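Local coordinates for protein OxyR (Porphyromonas gingivalis, PDB 3HO7) that is the regulatory domain of a LysR-family redox-sensitive transcriptional activator that probably binds DNA, at residues A67-T72 / E188-V193. Residues are numbered along the deposited sequence; the frame is centred on the assembly and turned at random.
Sequences ASKAET and EVRLAV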
loop_
_atom_site.group_PDB
_atom_site.type_symbol
_atom_site.label_atom_id
_atom_site.label_comp_id
_atom_site.label_asym_id
_atom_site.label_seq_id
_atom_site.Cartn_x
_atom_site.Cartn_y
_atom_site.Cartn_z
ATOM N N ALA A 67 8.640 -11.760 -5.933
ATOM C CA ALA A 67 9.914 -11.070 -6.106
ATOM C C ALA A 67 11.078 -11.932 -5.622
ATOM O O ALA A 67 12.011 -11.437 -4.990
ATOM C CB ALA A 67 9.896 -9.739 -5.367
ATOM N N SER A 68 11.013 -13.224 -5.922
ATOM C CA SER A 68 12.039 -14.168 -5.499
ATOM C C SER A 68 11.713 -15.569 -6.003
ATOM O O SER A 68 10.594 -15.832 -6.440
ATOM C CB SER A 68 12.141 -14.185 -3.973
ATOM O OG SER A 68 10.922 -14.619 -3.394
ATOM N N LYS A 69 12.695 -16.464 -5.940
ATOM C CA LYS A 69 12.452 -17.865 -6.248
ATOM C C LYS A 69 11.618 -18.474 -5.130
ATOM O O LYS A 69 11.786 -18.125 -3.960
ATOM C CB LYS A 69 13.770 -18.628 -6.412
ATOM C CG LYS A 69 14.559 -18.238 -7.654
ATOM C CD LYS A 69 15.891 -18.966 -7.730
ATOM C CE LYS A 69 16.706 -18.490 -8.921
ATOM N NZ LYS A 69 17.040 -17.042 -8.805
ATOM N N ALA A 70 10.705 -19.369 -5.491
ATOM C CA ALA A 70 9.838 -20.003 -4.508
ATOM C C ALA A 70 10.633 -20.955 -3.623
ATOM O O ALA A 70 10.375 -21.062 -2.425
ATOM C CB ALA A 70 8.698 -20.741 -5.195
ATOM N N GLU A 71 11.526 -21.727 -4.227
ATOM C CA GLU A 71 12.397 -22.593 -3.448
ATOM C C GLU A 71 11.540 -23.372 -2.468
ATOM O O GLU A 71 11.879 -23.514 -1.297
ATOM C CB GLU A 71 13.499 -21.794 -2.755
ATOM C CG GLU A 71 14.586 -21.356 -3.719
ATOM C CD GLU A 71 15.547 -20.357 -3.122
ATOM O OE1 GLU A 71 15.400 -20.028 -1.929
ATOM O OE2 GLU A 71 16.447 -19.902 -3.853
ATOM N N THR A 72 10.411 -23.858 -2.961
ATOM C CA THR A 72 9.452 -24.573 -2.133
ATOM C C THR A 72 9.055 -25.884 -2.801
ATOM O O THR A 72 8.609 -25.892 -3.948
ATOM C CB THR A 72 8.185 -23.725 -1.903
ATOM O OG1 THR A 72 8.540 -22.492 -1.265
ATOM C CG2 THR A 72 7.182 -24.474 -1.038
ATOM N N GLU A 188 14.378 -10.004 -8.582
ATOM C CA GLU A 188 13.834 -10.723 -9.722
ATOM C C GLU A 188 12.343 -10.926 -9.531
ATOM O O GLU A 188 11.908 -11.467 -8.514
ATOM C CB GLU A 188 14.541 -12.067 -9.905
ATOM C CG GLU A 188 14.389 -13.015 -8.730
ATOM C CD GLU A 188 15.181 -14.294 -8.906
ATOM O OE1 GLU A 188 15.173 -14.853 -10.024
ATOM O OE2 GLU A 188 15.816 -14.739 -7.926
ATOM N N VAL A 189 11.562 -10.467 -10.501
ATOM C CA VAL A 189 10.126 -10.680 -10.493
ATOM C C VAL A 189 9.839 -11.952 -11.279
ATOM O O VAL A 189 10.239 -12.075 -12.434
ATOM C CB VAL A 189 9.377 -9.486 -11.117
ATOM C CG1 VAL A 189 7.877 -9.725 -11.092
ATOM C CG2 VAL A 189 9.727 -8.200 -10.377
ATOM N N ARG A 190 9.163 -12.902 -10.643
ATOM C CA ARG A 190 8.961 -14.216 -11.237
ATOM C C ARG A 190 7.505 -14.641 -11.150
ATOM O O ARG A 190 6.753 -14.140 -10.317
ATOM C CB ARG A 190 9.853 -15.252 -10.546
ATOM C CG ARG A 190 11.320 -14.836 -10.466
ATOM C CD ARG A 190 12.179 -15.896 -9.791
ATOM N NE ARG A 190 12.262 -17.116 -10.586
ATOM C CZ ARG A 190 13.138 -17.306 -11.566
ATOM N NH1 ARG A 190 14.008 -16.355 -11.874
ATOM N NH2 ARG A 190 13.141 -18.448 -12.237
ATOM N N LEU A 191 7.107 -15.562 -12.020
ATOM C CA LEU A 191 5.756 -16.106 -11.982
ATOM C C LEU A 191 5.805 -17.523 -11.435
ATOM O O LEU A 191 6.404 -18.412 -12.042
ATOM C CB LEU A 191 5.125 -16.105 -13.376
ATOM C CG LEU A 191 3.593 -16.129 -13.391
ATOM C CD1 LEU A 191 3.076 -16.515 -14.770
ATOM C CD2 LEU A 191 3.058 -17.081 -12.338
ATOM N N ALA A 192 5.180 -17.731 -10.282
ATOM C CA ALA A 192 5.236 -19.025 -9.613
ATOM C C ALA A 192 3.927 -19.799 -9.726
ATOM O O ALA A 192 2.850 -19.212 -9.844
ATOM C CB ALA A 192 5.623 -18.845 -8.152
ATOM N N VAL A 193 4.030 -21.116 -9.777
ATOM C CA VAL A 193 2.882 -22.017 -9.784
ATOM C C VAL A 193 3.223 -23.323 -9.076
ATOM O O VAL A 193 4.299 -23.489 -8.606
ATOM C CB VAL A 193 2.433 -22.385 -11.204
ATOM C CG1 VAL A 193 2.304 -21.182 -12.029
ATOM C CG2 VAL A 193 3.413 -23.277 -11.851
HETATM O O HOH W 1 14.548 -10.955 -5.751
#
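A salt-bridge network of Lys69, Glu188 and Arg190 ties the loop following strand 63-66 to strand 184-194. Lys69 NZ lies 2.8 Å from Glu188 OE2 and meets its syn lone pair; a weaker bond, 3.1 Å, joins the same NZ to Glu188 OE1. The lysine chain, extended as far as CE, bends at chi4 (62°) to turn NZ to the carboxylate, and crosses the glutamate at about a right angle. Glu188 takes the crowded chi1 position (61°) and extends beyond CG. Within the strand, Arg190 NH1 forms a bent salt-bridge hydrogen bond (N-H...O 130°) with Glu188 OE1 at 2.7 Å, from above the carboxylate plane. Lys69 CG packs over one guanidinium face, 3.9 Å from Arg190 NE. The backbones meet closely through a CA-H...O contact, Ala67 CA to Glu188 O at 3.2 Å, and a water bridging Ala67 O and Glu188 N. Asp77 of strand 75-89 bonds to both segments, by a salt bridge to Arg190 NE and a hydrogen bond from Ala70 N. Ser68 O, buried against Arg190 CD (3.7 Å), has no polar partner. With Lys69 NZ and Arg190 NH1 only 4.4 Å apart, the shared carboxylate probably offsets their repulsion and would itself be stabilised as the anion.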